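Long-range contacts in putative type VI secretion protein (Escherichia coli, PDB 3U66), which is a TssL/DotU-family component of the type VI secretion system, attached to the inner membrane, whose helical cytoplasmic domain probably serves in assembling the secretion machine: residues I6-Y14 against A46-F55; W108-P118 against R148-R158. All blocks are in the same frame, centred on the assembly; numbering follows the deposited sequence.

Contact 1: I6-Y14 against A46-F55; sequences ISRAEQIFY and AREELAEAGF
Ile12 and Glu49 lie side by side, their side chains pointing in opposite senses. CG1 of Ile12 stands beside its backbone N (chi1 -40°), leaving CG2 anti to that N, and the two branches lie against helix 46-52 together. Ile12 CG2 rests 3.5 Å from Ala46 CA, while Ile12 CD1 touches the Glu49 chain from CB, 3.6 Å away, out to Glu49 OE1 at 3.5 Å. Beyond CG the glutamate chain is extended, which brings its carboxylate oxygen OE1 against both isoleucine methyls. There a water donates to Glu49 OE1 at 2.7 Å and to Ile12 O at 2.8 Å, so one molecule ties the carboxylate to the opposite backbone.

The Phe13 side chain lies roughly perpendicular to that of Leu50. The end of the ring reaches across to the leucine, with Phe13 CZ 3.8 Å from Leu50 CD1, and CE1 of the same ring approaches Ala46 CB. Phe67 meets this ring from helix 57-76, and Cys127 of helix 122-133 also touches the side chain.

At the other end of the contact, a Schellman motif closes helix 46-52: Gly54 takes a positive phi of 93° and Phe55 N bonds back to Leu50 O. The chain then brings Phe55 towards the start of helix 7-14. Ile6 CG2 meets the edge of its ring in plane, and Ala9 CB comes within 4.0 Å of Phe55 CZ.

The two helices run antiparallel at 165°, the axes of 7-14 and 46-52 coming within 9.9 Å, as neighbouring arms of a helical hairpin in the bundle. No direct hydrogen bond joins the segments. Cohesion therefore comes mainly from apolar side chains with alanines among them, and the water between Glu49 OE1 and Ile12 O supplies a polar link at the border.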
loop_
_atom_site.group_PDB
_atom_site.type_symbol
_atom_site.label_atom_id
_atom_site.label_comp_id
_atom_site.label_asym_id
_atom_site.label_seq_id
_atom_site.Cartn_x
_atom_site.Cartn_y
_atom_site.Cartn_z
ATOM N N ILE A 6 7.682 -5.229 13.178
ATOM C CA ILE A 6 7.869 -4.460 14.403
ATOM C C ILE A 6 6.686 -3.494 14.698
ATOM O O ILE A 6 5.866 -3.219 13.811
ATOM C CB ILE A 6 9.295 -3.833 14.462
ATOM C CG1 ILE A 6 10.117 -4.393 15.657
ATOM C CG2 ILE A 6 9.312 -2.307 14.317
ATOM C CD1 ILE A 6 10.621 -3.376 16.764
ATOM N N SER A 7 6.595 -3.017 15.956
ATOM C CA SER A 7 5.545 -2.111 16.423
ATOM C C SER A 7 5.979 -0.659 16.268
ATOM O O SER A 7 5.131 0.210 16.031
ATOM C CB SER A 7 5.187 -2.406 17.875
ATOM O OG SER A 7 6.285 -2.174 18.741
ATOM N N ARG A 8 7.305 -0.400 16.393
ATOM C CA ARG A 8 7.894 0.936 16.229
ATOM C C ARG A 8 7.604 1.433 14.814
ATOM O O ARG A 8 7.324 2.606 14.634
ATOM C CB ARG A 8 9.410 0.931 16.514
ATOM C CG ARG A 8 9.885 2.167 17.277
ATOM C CD ARG A 8 11.261 1.957 17.902
ATOM N NE ARG A 8 11.303 2.322 19.325
ATOM C CZ ARG A 8 11.677 1.508 20.311
ATOM N NH1 ARG A 8 12.050 0.259 20.048
ATOM N NH2 ARG A 8 11.685 1.934 21.568
ATOM N N ALA A 9 7.607 0.514 13.837
ATOM C CA ALA A 9 7.296 0.742 12.423
ATOM C C ALA A 9 5.809 1.081 12.231
ATOM O O ALA A 9 5.488 2.029 11.509
ATOM C CB ALA A 9 7.658 -0.492 11.612
ATOM N N GLU A 10 4.912 0.314 12.884
ATOM C CA GLU A 10 3.462 0.537 12.841
ATOM C C GLU A 10 3.117 1.901 13.452
ATOM O O GLU A 10 2.299 2.633 12.891
ATOM C CB GLU A 10 2.693 -0.602 13.531
ATOM C CG GLU A 10 2.608 -1.872 12.702
ATOM C CD GLU A 10 1.536 -2.841 13.159
ATOM O OE1 GLU A 10 0.414 -2.796 12.608
ATOM O OE2 GLU A 10 1.819 -3.651 14.069
ATOM N N GLN A 11 3.803 2.258 14.558
ATOM C CA GLN A 11 3.722 3.529 15.287
ATOM C C GLN A 11 3.971 4.720 14.336
ATOM O O GLN A 11 3.312 5.753 14.474
ATOM C CB GLN A 11 4.826 3.551 16.355
ATOM C CG GLN A 11 4.399 3.464 17.806
ATOM C CD GLN A 11 5.571 3.708 18.756
ATOM O OE1 GLN A 11 6.660 4.192 18.380
ATOM N NE2 GLN A 11 5.367 3.394 20.030
ATOM N N ILE A 12 4.973 4.588 13.424
ATOM C CA ILE A 12 5.376 5.603 12.437
ATOM C C ILE A 12 4.275 5.799 11.371
ATOM O O ILE A 12 4.005 6.935 10.973
ATOM C CB ILE A 12 6.726 5.231 11.727
ATOM C CG1 ILE A 12 7.816 4.618 12.634
ATOM C CG2 ILE A 12 7.268 6.361 10.881
ATOM C CD1 ILE A 12 8.506 5.506 13.676
ATOM N N PHE A 13 3.690 4.694 10.872
ATOM C CA PHE A 13 2.702 4.741 9.803
ATOM C C PHE A 13 1.250 4.881 10.231
ATOM O O PHE A 13 0.422 5.193 9.377
ATOM C CB PHE A 13 2.885 3.562 8.833
ATOM C CG PHE A 13 4.123 3.607 7.967
ATOM C CD1 PHE A 13 4.223 4.509 6.912
ATOM C CD2 PHE A 13 5.173 2.719 8.180
ATOM C CE1 PHE A 13 5.365 4.542 6.108
ATOM C CE2 PHE A 13 6.317 2.758 7.382
ATOM C CZ PHE A 13 6.409 3.673 6.355
ATOM N N TYR A 14 0.931 4.675 11.535
ATOM C CA TYR A 14 -0.443 4.788 12.064
ATOM C C TYR A 14 -1.178 6.084 11.672
ATOM O O TYR A 14 -2.275 5.971 11.128
ATOM C CB TYR A 14 -0.520 4.539 13.587
ATOM C CG TYR A 14 -0.706 3.099 13.999
ATOM C CD1 TYR A 14 -1.718 2.314 13.453
ATOM C CD2 TYR A 14 0.055 2.544 15.029
ATOM C CE1 TYR A 14 -1.903 0.991 13.839
ATOM C CE2 TYR A 14 -0.116 1.221 15.426
ATOM C CZ TYR A 14 -1.098 0.449 14.828
ATOM O OH TYR A 14 -1.283 -0.849 15.221
ATOM N N ALA A 46 7.816 10.085 8.260
ATOM C CA ALA A 46 8.025 8.641 8.321
ATOM C C ALA A 46 9.463 8.260 7.967
ATOM O O ALA A 46 10.044 7.415 8.651
ATOM C CB ALA A 46 7.032 7.914 7.428
ATOM N N ARG A 47 10.041 8.925 6.940
ATOM C CA ARG A 47 11.412 8.736 6.456
ATOM C C ARG A 47 12.448 9.018 7.563
ATOM O O ARG A 47 13.308 8.174 7.825
ATOM C CB ARG A 47 11.672 9.631 5.229
ATOM C CG ARG A 47 12.787 9.125 4.312
ATOM C CD ARG A 47 13.668 10.240 3.787
ATOM N NE ARG A 47 12.987 11.099 2.814
ATOM C CZ ARG A 47 12.590 12.348 3.053
ATOM N NH1 ARG A 47 12.792 12.901 4.244
ATOM N NH2 ARG A 47 11.988 13.051 2.105
ATOM N N GLU A 48 12.342 10.190 8.219
ATOM C CA GLU A 48 13.227 10.630 9.300
ATOM C C GLU A 48 13.099 9.728 10.527
ATOM O O GLU A 48 14.111 9.399 11.145
ATOM C CB GLU A 48 12.938 12.093 9.673
ATOM N N GLU A 49 11.863 9.310 10.861
ATOM C CA GLU A 49 11.571 8.439 12.002
ATOM C C GLU A 49 12.104 7.010 11.828
ATOM O O GLU A 49 12.715 6.480 12.761
ATOM C CB GLU A 49 10.075 8.455 12.323
ATOM C CG GLU A 49 9.752 9.177 13.617
ATOM C CD GLU A 49 8.312 9.611 13.809
ATOM O OE1 GLU A 49 7.392 8.792 13.590
ATOM O OE2 GLU A 49 8.112 10.763 14.252
ATOM N N LEU A 50 11.900 6.402 10.633
ATOM C CA LEU A 50 12.396 5.057 10.302
ATOM C C LEU A 50 13.921 5.002 10.398
ATOM O O LEU A 50 14.459 4.041 10.951
ATOM C CB LEU A 50 11.934 4.598 8.904
ATOM C CG LEU A 50 10.476 4.158 8.762
ATOM C CD1 LEU A 50 10.038 4.220 7.321
ATOM C CD2 LEU A 50 10.242 2.765 9.337
ATOM N N ALA A 51 14.604 6.050 9.895
ATOM C CA ALA A 51 16.058 6.188 9.956
ATOM C C ALA A 51 16.541 6.314 11.412
ATOM O O ALA A 51 17.542 5.689 11.768
ATOM C CB ALA A 51 16.504 7.391 9.137
ATOM N N GLU A 52 15.802 7.081 12.259
ATOM C CA GLU A 52 16.094 7.271 13.690
ATOM C C GLU A 52 15.861 5.977 14.481
ATOM O O GLU A 52 16.595 5.688 15.433
ATOM C CB GLU A 52 15.249 8.410 14.280
ATOM C CG GLU A 52 15.821 9.796 14.037
ATOM N N ALA A 53 14.862 5.185 14.064
ATOM C CA ALA A 53 14.524 3.909 14.693
ATOM C C ALA A 53 15.524 2.785 14.353
ATOM O O ALA A 53 15.402 1.675 14.879
ATOM C CB ALA A 53 13.112 3.500 14.312
ATOM N N GLY A 54 16.493 3.081 13.488
ATOM C CA GLY A 54 17.543 2.136 13.118
ATOM C C GLY A 54 17.302 1.288 11.890
ATOM O O GLY A 54 18.124 0.419 11.587
ATOM N N PHE A 55 16.182 1.520 11.173
ATOM C CA PHE A 55 15.868 0.778 9.950
ATOM C C PHE A 55 16.788 1.189 8.811
ATOM O O PHE A 55 17.084 2.380 8.652
ATOM C CB PHE A 55 14.400 0.962 9.529
ATOM C CG PHE A 55 13.415 0.360 10.495
ATOM C CD1 PHE A 55 13.123 -0.998 10.459
ATOM C CD2 PHE A 55 12.795 1.144 11.459
ATOM C CE1 PHE A 55 12.228 -1.560 11.369
ATOM C CE2 PHE A 55 11.893 0.583 12.364
ATOM C CZ PHE A 55 11.619 -0.766 12.311
HETATM O O HOH W 1 5.562 9.146 11.602
#

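Contact 2: W108-P118 against R148-R158; sequences WERIREQLKLP and REDVIRALTAR
Leu115 meets helix 148-157 and the residue that follows it along most of its side chain. Leu115 CB lies 3.8 Å from Arg158 NH1. CG, anti to the carbonyl carbon (chi1 -71°), sends its two methyls apart: Leu115 CD1 reaches Ala154 CB at 3.9 Å, and CD2 packs 3.8 Å from Leu155 CA while also lying over one face of the Arg158 guanidinium. That guanidinium grips the leucine's own carbonyl end-on, with Leu115 O in its plane. Arg158 NH1 bonds to a lone pair of Leu115 O at 2.7 Å, whereas Arg158 NH2, 2.9 Å from Leu115 O, sits above the carbonyl plane.

The helices, part of a helical bundle, cross at 46°, and Val151 fits as a knob into a hole formed by Trp108, Ile111, Arg112 and Leu115. Its CG1 meets the edge of the Trp108 ring at CZ3 and touches Ile111 CG2, and Val151 CG2 touches Arg112 CD at 3.6 Å. The charged end of Arg112 turns instead to a salt bridge with Glu146.

Beyond the valine, Arg148 lays CD over one face of the Trp108 indole, 3.5 Å from Trp108 CZ2, and Ile111 CD1 lies over the opposite face. Trp108 NE1 is bonded to Thr137 O.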
loop_
_atom_site.group_PDB
_atom_site.type_symbol
_atom_site.label_atom_id
_atom_site.label_comp_id
_atom_site.label_asym_id
_atom_site.label_seq_id
_atom_site.Cartn_x
_atom_site.Cartn_y
_atom_site.Cartn_z
ATOM N N TRP A 108 3.502 -5.109 -6.435
ATOM C CA TRP A 108 3.187 -6.537 -6.462
ATOM C C TRP A 108 4.444 -7.333 -6.790
ATOM O O TRP A 108 4.678 -8.375 -6.192
ATOM C CB TRP A 108 2.071 -6.841 -7.479
ATOM C CG TRP A 108 0.705 -6.611 -6.919
ATOM C CD1 TRP A 108 -0.165 -5.620 -7.265
ATOM C CD2 TRP A 108 0.098 -7.305 -5.821
ATOM N NE1 TRP A 108 -1.293 -5.682 -6.482
ATOM C CE2 TRP A 108 -1.153 -6.704 -5.580
ATOM C CE3 TRP A 108 0.498 -8.382 -5.013
ATOM C CZ2 TRP A 108 -2.008 -7.132 -4.561
ATOM C CZ3 TRP A 108 -0.368 -8.830 -4.028
ATOM C CH2 TRP A 108 -1.609 -8.217 -3.818
ATOM N N GLU A 109 5.261 -6.813 -7.722
ATOM C CA GLU A 109 6.541 -7.371 -8.163
ATOM C C GLU A 109 7.502 -7.351 -6.953
ATOM O O GLU A 109 8.223 -8.326 -6.720
ATOM C CB GLU A 109 7.091 -6.496 -9.308
ATOM C CG GLU A 109 8.106 -7.159 -10.221
ATOM C CD GLU A 109 8.624 -6.296 -11.360
ATOM O OE1 GLU A 109 8.260 -5.097 -11.429
ATOM O OE2 GLU A 109 9.403 -6.823 -12.188
ATOM N N ARG A 110 7.434 -6.268 -6.155
ATOM C CA ARG A 110 8.224 -6.025 -4.960
ATOM C C ARG A 110 7.816 -6.928 -3.797
ATOM O O ARG A 110 8.676 -7.318 -3.019
ATOM C CB ARG A 110 8.129 -4.540 -4.576
ATOM C CG ARG A 110 8.997 -4.110 -3.412
ATOM C CD ARG A 110 10.364 -3.573 -3.796
ATOM N NE ARG A 110 10.270 -2.397 -4.669
ATOM C CZ ARG A 110 10.512 -1.135 -4.312
ATOM N NH1 ARG A 110 10.886 -0.857 -3.074
ATOM N NH2 ARG A 110 10.394 -0.160 -5.189
ATOM N N ILE A 111 6.523 -7.257 -3.663
ATOM C CA ILE A 111 6.017 -8.170 -2.621
ATOM C C ILE A 111 6.538 -9.598 -2.864
ATOM O O ILE A 111 6.985 -10.262 -1.926
ATOM C CB ILE A 111 4.459 -8.104 -2.459
ATOM C CG1 ILE A 111 4.014 -6.747 -1.848
ATOM C CG2 ILE A 111 3.910 -9.280 -1.599
ATOM C CD1 ILE A 111 2.561 -6.344 -2.100
ATOM N N ARG A 112 6.536 -10.024 -4.140
ATOM C CA ARG A 112 6.998 -11.341 -4.587
ATOM C C ARG A 112 8.485 -11.565 -4.351
ATOM O O ARG A 112 8.855 -12.650 -3.902
ATOM C CB ARG A 112 6.634 -11.596 -6.054
ATOM C CG ARG A 112 5.132 -11.543 -6.328
ATOM C CD ARG A 112 4.634 -12.661 -7.220
ATOM N NE ARG A 112 5.525 -12.948 -8.342
ATOM C CZ ARG A 112 5.479 -12.329 -9.518
ATOM N NH1 ARG A 112 4.587 -11.369 -9.735
ATOM N NH2 ARG A 112 6.325 -12.662 -10.479
ATOM N N GLU A 113 9.333 -10.551 -4.625
ATOM C CA GLU A 113 10.774 -10.684 -4.384
ATOM C C GLU A 113 11.136 -10.698 -2.900
ATOM O O GLU A 113 12.191 -11.215 -2.529
ATOM C CB GLU A 113 11.655 -9.750 -5.242
ATOM C CG GLU A 113 11.179 -8.317 -5.356
ATOM C CD GLU A 113 11.447 -7.691 -6.712
ATOM O OE1 GLU A 113 11.093 -8.316 -7.740
ATOM O OE2 GLU A 113 11.981 -6.559 -6.746
ATOM N N GLN A 114 10.231 -10.180 -2.051
ATOM C CA GLN A 114 10.368 -10.206 -0.594
ATOM C C GLN A 114 10.042 -11.620 -0.114
ATOM O O GLN A 114 10.672 -12.107 0.825
ATOM C CB GLN A 114 9.443 -9.174 0.077
ATOM C CG GLN A 114 9.972 -7.743 0.050
ATOM C CD GLN A 114 11.213 -7.536 0.893
ATOM O OE1 GLN A 114 11.260 -7.836 2.090
ATOM N NE2 GLN A 114 12.253 -7.010 0.280
ATOM N N LEU A 115 9.080 -12.287 -0.783
ATOM C CA LEU A 115 8.672 -13.663 -0.479
ATOM C C LEU A 115 9.724 -14.695 -0.899
ATOM O O LEU A 115 9.763 -15.789 -0.329
ATOM C CB LEU A 115 7.298 -14.002 -1.090
ATOM C CG LEU A 115 6.071 -13.323 -0.459
ATOM C CD1 LEU A 115 4.820 -13.712 -1.177
ATOM C CD2 LEU A 115 5.930 -13.656 1.022
ATOM N N LYS A 116 10.588 -14.343 -1.880
ATOM C CA LYS A 116 11.681 -15.195 -2.354
ATOM C C LYS A 116 12.849 -15.234 -1.334
ATOM O O LYS A 116 13.749 -16.071 -1.463
ATOM C CB LYS A 116 12.175 -14.735 -3.743
ATOM C CG LYS A 116 11.246 -15.118 -4.888
ATOM C CD LYS A 116 11.840 -14.719 -6.232
ATOM C CE LYS A 116 10.992 -15.168 -7.398
ATOM N NZ LYS A 116 9.809 -14.291 -7.595
ATOM N N LEU A 117 12.844 -14.325 -0.338
ATOM C CA LEU A 117 13.885 -14.228 0.689
ATOM C C LEU A 117 13.636 -15.200 1.846
ATOM O O LEU A 117 12.497 -15.309 2.293
ATOM C CB LEU A 117 13.990 -12.794 1.248
ATOM C CG LEU A 117 14.270 -11.651 0.269
ATOM C CD1 LEU A 117 14.023 -10.312 0.927
ATOM C CD2 LEU A 117 15.684 -11.713 -0.282
ATOM N N PRO A 118 14.678 -15.880 2.380
ATOM C CA PRO A 118 14.446 -16.810 3.506
ATOM C C PRO A 118 13.939 -16.155 4.803
ATOM O O PRO A 118 12.999 -16.669 5.420
ATOM C CB PRO A 118 15.807 -17.483 3.700
ATOM C CG PRO A 118 16.782 -16.578 3.081
ATOM C CD PRO A 118 16.094 -15.888 1.957
ATOM N N ARG A 148 -2.948 -13.285 -7.594
ATOM C CA ARG A 148 -3.001 -12.443 -6.393
ATOM C C ARG A 148 -3.335 -13.281 -5.168
ATOM O O ARG A 148 -2.576 -13.269 -4.197
ATOM C CB ARG A 148 -4.080 -11.363 -6.536
ATOM C CG ARG A 148 -3.657 -10.162 -7.338
ATOM C CD ARG A 148 -4.156 -8.855 -6.749
ATOM N NE ARG A 148 -5.572 -8.605 -7.017
ATOM C CZ ARG A 148 -6.563 -8.813 -6.151
ATOM N NH1 ARG A 148 -6.296 -9.288 -4.938
ATOM N NH2 ARG A 148 -7.816 -8.553 -6.487
ATOM N N GLU A 149 -4.464 -14.033 -5.241
ATOM C CA GLU A 149 -4.994 -14.932 -4.210
ATOM C C GLU A 149 -3.882 -15.757 -3.547
ATOM O O GLU A 149 -3.843 -15.872 -2.319
ATOM C CB GLU A 149 -6.054 -15.855 -4.828
ATOM N N ASP A 150 -2.939 -16.257 -4.366
ATOM C CA ASP A 150 -1.802 -17.067 -3.938
ATOM C C ASP A 150 -0.699 -16.238 -3.261
ATOM O O ASP A 150 -0.145 -16.676 -2.253
ATOM C CB ASP A 150 -1.269 -17.892 -5.122
ATOM C CG ASP A 150 -2.314 -18.764 -5.814
ATOM O OD1 ASP A 150 -3.349 -19.086 -5.174
ATOM O OD2 ASP A 150 -2.092 -19.136 -6.988
ATOM N N VAL A 151 -0.397 -15.039 -3.803
ATOM C CA VAL A 151 0.595 -14.096 -3.266
ATOM C C VAL A 151 0.121 -13.563 -1.900
ATOM O O VAL A 151 0.921 -13.495 -0.962
ATOM C CB VAL A 151 0.900 -12.953 -4.268
ATOM C CG1 VAL A 151 1.807 -11.890 -3.656
ATOM C CG2 VAL A 151 1.510 -13.502 -5.550
ATOM N N ILE A 152 -1.182 -13.225 -1.785
ATOM C CA ILE A 152 -1.798 -12.766 -0.531
ATOM C C ILE A 152 -1.664 -13.857 0.554
ATOM O O ILE A 152 -1.128 -13.569 1.624
ATOM C CB ILE A 152 -3.266 -12.295 -0.743
ATOM C CG1 ILE A 152 -3.310 -10.994 -1.576
ATOM C CG2 ILE A 152 -4.015 -12.127 0.589
ATOM C CD1 ILE A 152 -4.696 -10.578 -2.132
ATOM N N ARG A 153 -2.083 -15.111 0.239
ATOM C CA ARG A 153 -2.007 -16.271 1.145
ATOM C C ARG A 153 -0.584 -16.538 1.644
ATOM O O ARG A 153 -0.393 -16.756 2.841
ATOM C CB ARG A 153 -2.561 -17.530 0.471
ATOM C CG ARG A 153 -4.069 -17.656 0.549
ATOM C CD ARG A 153 -4.564 -18.785 -0.338
ATOM N NE ARG A 153 -5.378 -18.294 -1.449
ATOM C CZ ARG A 153 -6.705 -18.220 -1.424
ATOM N NH1 ARG A 153 -7.378 -18.623 -0.355
ATOM N NH2 ARG A 153 -7.369 -17.758 -2.474
ATOM N N ALA A 154 0.402 -16.481 0.732
ATOM C CA ALA A 154 1.818 -16.707 1.017
ATOM C C ALA A 154 2.405 -15.643 1.931
ATOM O O ALA A 154 3.167 -15.982 2.836
ATOM C CB ALA A 154 2.603 -16.774 -0.282
ATOM N N LEU A 155 2.043 -14.365 1.696
ATOM C CA LEU A 155 2.485 -13.208 2.478
ATOM C C LEU A 155 1.854 -13.260 3.856
ATOM O O LEU A 155 2.526 -13.015 4.853
ATOM C CB LEU A 155 2.120 -11.904 1.738
ATOM C CG LEU A 155 2.291 -10.570 2.478
ATOM C CD1 LEU A 155 3.754 -10.171 2.608
ATOM C CD2 LEU A 155 1.520 -9.484 1.780
ATOM N N THR A 156 0.575 -13.614 3.895
ATOM C CA THR A 156 -0.251 -13.783 5.090
ATOM C C THR A 156 0.332 -14.866 6.010
ATOM O O THR A 156 0.392 -14.659 7.224
ATOM C CB THR A 156 -1.717 -13.990 4.632
ATOM O OG1 THR A 156 -2.449 -12.775 4.783
ATOM C CG2 THR A 156 -2.422 -15.161 5.287
ATOM N N ALA A 157 0.798 -15.990 5.412
ATOM C CA ALA A 157 1.350 -17.159 6.102
ATOM C C ALA A 157 2.663 -16.879 6.841
ATOM O O ALA A 157 2.974 -17.568 7.819
ATOM C CB ALA A 157 1.532 -18.308 5.116
ATOM N N ARG A 158 3.425 -15.876 6.374
ATOM C CA ARG A 158 4.716 -15.534 6.954
ATOM C C ARG A 158 4.704 -14.479 8.050
ATOM O O ARG A 158 5.753 -14.206 8.643
ATOM C CB ARG A 158 5.749 -15.255 5.867
ATOM C CG ARG A 158 6.662 -16.445 5.677
ATOM C CD ARG A 158 7.044 -16.639 4.241
ATOM N NE ARG A 158 8.298 -15.969 3.920
ATOM C CZ ARG A 158 8.790 -15.887 2.691
ATOM N NH1 ARG A 158 8.129 -16.412 1.668
ATOM N NH2 ARG A 158 9.939 -15.263 2.473
#

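The contacts follow one another along the chain. Contact 1 pairs the first two helices, 7-24 and 32-52; contact 2 pairs helix 103-115 with the last helix, 148-157. Their centres are 22 Å apart and their nearest atoms about 10 Å, with no touch between them. Helix 122-133 stands between the two: Ala123, Thr126 and Cys127 meet side chains of contact 1, while Val124, Leu128, Cys129 and Leu132 meet those of contact 2. Helix 57-76 also adjoins contact 1, and its Tyr65 has a cation-pi contact with Arg110 on helix 103-115 of contact 2. Two helix pairs far apart along the chain are thus joined through intervening helices into one all-helical cytoplasmic domain.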